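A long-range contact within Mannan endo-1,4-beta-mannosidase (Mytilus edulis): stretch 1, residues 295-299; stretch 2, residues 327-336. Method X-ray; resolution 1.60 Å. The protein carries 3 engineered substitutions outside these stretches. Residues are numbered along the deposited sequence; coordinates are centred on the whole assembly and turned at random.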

ATOM      1  N   PHE A 295       6.359   4.218  -8.859  1.00 11.24           N
ATOM      2  CA  PHE A 295       7.327   4.297  -9.958  1.00 11.60           C
ATOM      3  C   PHE A 295       7.257   5.722 -10.465  1.00 10.34           C
ATOM      4  O   PHE A 295       6.297   6.441 -10.173  1.00 10.31           O
ATOM      5  N   ASN A 296       8.241   6.118 -11.276  1.00 11.48           N
ATOM      6  CA  ASN A 296       8.115   7.363 -12.046  1.00 11.92           C
ATOM      7  C   ASN A 296       9.102   7.383 -13.212  1.00 12.18           C
ATOM      8  O   ASN A 296      10.029   6.587 -13.291  1.00 11.80           O
ATOM      9  N   GLN A 297       8.832   8.283 -14.143  1.00 13.75           N
ATOM     10  CA  GLN A 297       9.634   8.422 -15.357  1.00 14.58           C
ATOM     11  C   GLN A 297      11.067   8.848 -15.034  1.00 14.61           C
ATOM     12  O   GLN A 297      12.013   8.451 -15.714  1.00 14.20           O
ATOM     13  N   GLU A 298      11.230   9.632 -13.983  1.00 15.04           N
ATOM     14  CA  GLU A 298      12.556  10.086 -13.584  1.00 16.05           C
ATOM     15  C   GLU A 298      13.492   8.923 -13.212  1.00 16.38           C
ATOM     16  O   GLU A 298      14.716   9.024 -13.352  1.00 16.72           O
ATOM     17  N   HIS A 299      12.910   7.813 -12.763  1.00 15.64           N
ATOM     18  CA  HIS A 299      13.636   6.589 -12.437  1.00 16.08           C
ATOM     19  C   HIS A 299      13.111   5.411 -13.256  1.00 15.69           C
ATOM     20  O   HIS A 299      13.016   4.281 -12.762  1.00 15.40           O
ATOM     21  N   ASP A 327       6.441  14.917  -5.165  1.00 15.45           N
ATOM     22  CA  ASP A 327       7.795  14.673  -5.676  1.00 17.43           C
ATOM     23  C   ASP A 327       7.833  14.737  -7.215  1.00 18.04           C
ATOM     24  O   ASP A 327       6.830  14.548  -7.867  1.00 19.86           O
ATOM     25  N   VAL A 328       9.016  14.975  -7.772  1.00 19.47           N
ATOM     26  CA  VAL A 328       9.246  15.018  -9.233  1.00 19.00           C
ATOM     27  C   VAL A 328       8.191  15.849 -10.015  1.00 19.06           C
ATOM     28  O   VAL A 328       7.678  16.838  -9.492  1.00 21.21           O
ATOM     29  N   SER A 329       7.916  15.503 -11.270  1.00 17.49           N
ATOM     30  CA  SER A 329       6.964  16.236 -12.086  1.00 16.84           C
ATOM     31  C   SER A 329       5.551  15.685 -11.983  1.00 15.76           C
ATOM     32  O   SER A 329       5.308  14.538 -12.371  1.00 15.39           O
ATOM     33  N   TRP A 330       4.630  16.516 -11.513  1.00 15.35           N
ATOM     34  CA  TRP A 330       3.201  16.165 -11.471  1.00 15.44           C
ATOM     35  C   TRP A 330       2.609  16.088 -12.881  1.00 16.01           C
ATOM     36  O   TRP A 330       1.810  15.199 -13.184  1.00 16.04           O
ATOM     37  N   ASN A 331       2.989  17.007 -13.768  1.00 15.90           N
ATOM     38  CA  ASN A 331       2.500  16.912 -15.141  1.00 16.52           C
ATOM     39  C   ASN A 331       2.853  15.598 -15.853  1.00 15.89           C
ATOM     40  O   ASN A 331       2.021  15.102 -16.613  1.00 15.49           O
ATOM     41  N   ASN A 332       4.058  15.049 -15.626  1.00 15.26           N
ATOM     42  CA  ASN A 332       4.467  13.758 -16.211  1.00 15.23           C
ATOM     43  C   ASN A 332       3.523  12.655 -15.738  1.00 15.00           C
ATOM     44  O   ASN A 332       3.157  11.754 -16.490  1.00 15.28           O
ATOM     45  N   GLN A 333       3.162  12.718 -14.464  1.00 13.91           N
ATOM     46  CA  GLN A 333       2.285  11.709 -13.886  1.00 13.53           C
ATOM     47  C   GLN A 333       0.884  11.770 -14.459  1.00 13.21           C
ATOM     48  O   GLN A 333       0.290  10.726 -14.811  1.00 13.69           O
ATOM     49  N   LEU A 334       0.334  12.982 -14.556  1.00 12.68           N
ATOM     50  CA  LEU A 334      -0.986  13.210 -15.144  1.00 13.25           C
ATOM     51  C   LEU A 334      -1.026  12.804 -16.628  1.00 13.22           C
ATOM     52  O   LEU A 334      -2.000  12.242 -17.093  1.00 13.70           O
ATOM     53  N   ARG A 335       0.042  13.073 -17.370  1.00 14.76           N
ATOM     54  CA  ARG A 335       0.101  12.665 -18.776  1.00 15.18           C
ATOM     55  C   ARG A 335       0.073  11.129 -18.892  1.00 15.25           C
ATOM     56  O   ARG A 335      -0.547  10.577 -19.790  1.00 15.85           O
ATOM     57  N   GLY A 336       0.724  10.436 -17.965  1.00 14.85           N
ATOM     58  CA  GLY A 336       0.684   8.980 -17.933  1.00 15.65           C
ATOM     59  C   GLY A 336      -0.715   8.464 -17.682  1.00 15.39           C
ATOM     60  O   GLY A 336      -1.189   7.585 -18.409  1.00 15.58           O
TER

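Two side-chain hydrogen bonds dominate this contact. Arg 335 NH2 donates to Gln 297 OE1 at 3.1 Å, and Asn 332 ND2 donates to Glu 298 OE2 at 3.2 Å. All four residues point their CB toward the opposite stretch. The amide oxygen of Gln 297 lies at the edge of the Arg 335 guanidinium, near its plane, where NH2 reaches it. Gln 297 extends to do this, with chi1 and chi2 both t. Arg 335 also starts extended, chi1 and chi2 t, then turns at chi3, which is p. Its NH1 donates to Asn 332 OD1 at 2.8 Å, within the helix. Asn 332, chi1 m, therefore uses both ends of its amide: the oxygen accepts from Arg 335, and the nitrogen donates to Glu 298. Gln 297 NE2 comes within 3.5 Å of Asn 332 ND2, a close approach of two amide nitrogens.

Glu 298 folds back through chi1 m and chi2 p. This brings its carboxylate to the start of the helix that begins at Trp 330. Besides the bond from Asn 332, OE2 accepts a weak hydrogen bond from Ser 329 N at 3.5 Å. The other oxygen is served by water. Water 1 donates to Glu 298 OE1 at 2.7 Å and to Ser 329 O at 3.0 Å, so it bridges the carboxylate to the second stretch.

Ser 329 is the N-cap residue. Its CB points sideways, and chi1 is t. Its OG accepts from Asn 332 N at 3.1 Å, satisfying an amide in the first turn. Its carbonyl O also accepts from Gln 333 NE2 at 3.1 Å.

Val 328, chi1 m, supplies the aliphatic surface of the contact, and polar side chains pack against it. Its CB points toward the first stretch. Glu 298 CD lies 3.5 Å from Val 328 CB, so the acid packs against the valine as well as bonding to Ser 329 and Asn 332. On the same valine, CG2 lies 3.9 Å from Asn 296 ND2.

Asn 296 is buried, with chi1 p and its CB toward the second stretch. Its OD1 accepts from His 299 ND1 at 2.9 Å and, weakly, from His 299 N at 3.0 Å. These bonds tie together the two ends of the Asn 296 to His 299 segment, which carries Gln 297 and Glu 298 between them. The contact is modest, burying 302 Å² over both sides. Phe 295 and Trp 330 take no part, and both point their CB away.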

ATOM      1  CB  PHE A 295       6.975   3.330 -11.097  1.00 12.27           C
ATOM      2  CG  PHE A 295       5.680   3.635 -11.785  1.00 12.19           C
ATOM      3  CD1 PHE A 295       5.631   4.370 -12.983  1.00 11.66           C
ATOM      4  CD2 PHE A 295       4.474   3.192 -11.244  1.00 14.51           C
ATOM      5  CE1 PHE A 295       4.443   4.638 -13.596  1.00 13.12           C
ATOM      6  CE2 PHE A 295       3.272   3.471 -11.860  1.00 15.03           C
ATOM      7  CZ  PHE A 295       3.240   4.190 -13.042  1.00 14.38           C
ATOM      8  CB  ASN A 296       8.255   8.628 -11.170  1.00 12.44           C
ATOM      9  CG  ASN A 296       9.524   8.660 -10.346  1.00 13.06           C
ATOM     10  OD1 ASN A 296      10.636   8.457 -10.846  1.00 14.96           O
ATOM     11  ND2 ASN A 296       9.372   8.930  -9.049  1.00 13.23           N
ATOM     12  CB  GLN A 297       8.948   9.443 -16.240  1.00 15.23           C
ATOM     13  CG  GLN A 297       9.560   9.696 -17.566  1.00 16.02           C
ATOM     14  CD  GLN A 297       8.829  10.796 -18.289  1.00 17.11           C
ATOM     15  OE1 GLN A 297       7.592  10.780 -18.426  1.00 19.02           O
ATOM     16  NE2 GLN A 297       9.582  11.787 -18.730  1.00 20.08           N
ATOM     17  CB  GLU A 298      12.428  11.109 -12.447  1.00 17.28           C
ATOM     18  CG  GLU A 298      11.831  12.477 -12.874  1.00 19.56           C
ATOM     19  CD  GLU A 298      10.304  12.516 -13.093  1.00 21.76           C
ATOM     20  OE1 GLU A 298       9.599  11.506 -12.879  1.00 24.45           O
ATOM     21  OE2 GLU A 298       9.775  13.591 -13.476  1.00 23.81           O
ATOM     22  CB  HIS A 299      13.516   6.325 -10.929  1.00 17.26           C
ATOM     23  CG  HIS A 299      14.068   7.437 -10.097  1.00 19.42           C
ATOM     24  ND1 HIS A 299      13.295   8.482  -9.646  1.00 21.83           N
ATOM     25  CD2 HIS A 299      15.326   7.685  -9.664  1.00 22.94           C
ATOM     26  CE1 HIS A 299      14.050   9.327  -8.966  1.00 23.14           C
ATOM     27  NE2 HIS A 299      15.288   8.867  -8.964  1.00 24.19           N
ATOM     28  CB  ASP A 327       8.320  13.300  -5.196  1.00 17.93           C
ATOM     29  CG  ASP A 327       8.716  13.276  -3.704  1.00 20.82           C
ATOM     30  OD1 ASP A 327       8.329  14.183  -2.922  1.00 24.16           O
ATOM     31  OD2 ASP A 327       9.434  12.326  -3.297  1.00 25.40           O
ATOM     32  CB  VAL A 328       9.511  13.578  -9.823  1.00 19.57           C
ATOM     33  CG1 VAL A 328      10.713  12.939  -9.160  1.00 20.88           C
ATOM     34  CG2 VAL A 328       8.307  12.650  -9.699  1.00 20.19           C
ATOM     35  CB  SER A 329       7.391  16.190 -13.555  1.00 16.92           C
ATOM     36  OG  SER A 329       6.372  16.659 -14.417  1.00 16.95           O
ATOM     37  CB  TRP A 330       2.442  17.153 -10.572  1.00 15.74           C
ATOM     38  CG  TRP A 330       0.963  16.927 -10.327  1.00 14.59           C
ATOM     39  CD1 TRP A 330      -0.016  17.852 -10.455  1.00 14.78           C
ATOM     40  CD2 TRP A 330       0.305  15.714  -9.872  1.00 14.24           C
ATOM     41  NE1 TRP A 330      -1.249  17.316 -10.132  1.00 16.27           N
ATOM     42  CE2 TRP A 330      -1.072  16.012  -9.754  1.00 13.50           C
ATOM     43  CE3 TRP A 330       0.742  14.435  -9.556  1.00 14.03           C
ATOM     44  CZ2 TRP A 330      -2.015  15.061  -9.355  1.00 14.44           C
ATOM     45  CZ3 TRP A 330      -0.214  13.479  -9.146  1.00 14.80           C
ATOM     46  CH2 TRP A 330      -1.554  13.811  -9.045  1.00 14.08           C
ATOM     47  CB  ASN A 331       2.994  18.090 -15.984  1.00 17.60           C
ATOM     48  CG  ASN A 331       2.334  19.398 -15.619  1.00 20.21           C
ATOM     49  OD1 ASN A 331       1.233  19.442 -15.055  1.00 23.67           O
ATOM     50  ND2 ASN A 331       3.003  20.500 -15.969  1.00 24.41           N
ATOM     51  CB  ASN A 332       5.887  13.369 -15.807  1.00 16.40           C
ATOM     52  CG  ASN A 332       6.962  14.048 -16.643  1.00 18.32           C
ATOM     53  OD1 ASN A 332       6.677  14.684 -17.668  1.00 22.17           O
ATOM     54  ND2 ASN A 332       8.206  13.883 -16.224  1.00 20.52           N
ATOM     55  CB  GLN A 333       2.258  11.862 -12.359  1.00 12.46           C
ATOM     56  CG  GLN A 333       3.602  11.599 -11.668  1.00 13.08           C
ATOM     57  CD  GLN A 333       3.581  11.990 -10.207  1.00 14.19           C
ATOM     58  OE1 GLN A 333       2.898  11.353  -9.395  1.00 14.59           O
ATOM     59  NE2 GLN A 333       4.331  13.028  -9.849  1.00 13.55           N
ATOM     60  CB  LEU A 334      -1.395  14.674 -14.982  1.00 13.50           C
ATOM     61  CG  LEU A 334      -1.665  15.171 -13.559  1.00 13.74           C
ATOM     62  CD1 LEU A 334      -1.933  16.676 -13.551  1.00 15.66           C
ATOM     63  CD2 LEU A 334      -2.814  14.416 -12.915  1.00 15.39           C
ATOM     64  CB  ARG A 335       1.364  13.239 -19.435  1.00 15.78           C
ATOM     65  CG  ARG A 335       1.289  13.439 -20.942  1.00 16.75           C
ATOM     66  CD  ARG A 335       2.619  13.964 -21.467  1.00 16.87           C
ATOM     67  NE  ARG A 335       3.646  12.932 -21.346  1.00 18.06           N
ATOM     68  CZ  ARG A 335       4.703  12.964 -20.538  1.00 19.10           C
ATOM     69  NH1 ARG A 335       4.997  14.042 -19.827  1.00 20.39           N
ATOM     70  NH2 ARG A 335       5.527  11.923 -20.510  1.00 20.16           N
TER
HETATM   71  O   HOH W   1       6.963  12.163 -12.966  1.00 22.25           O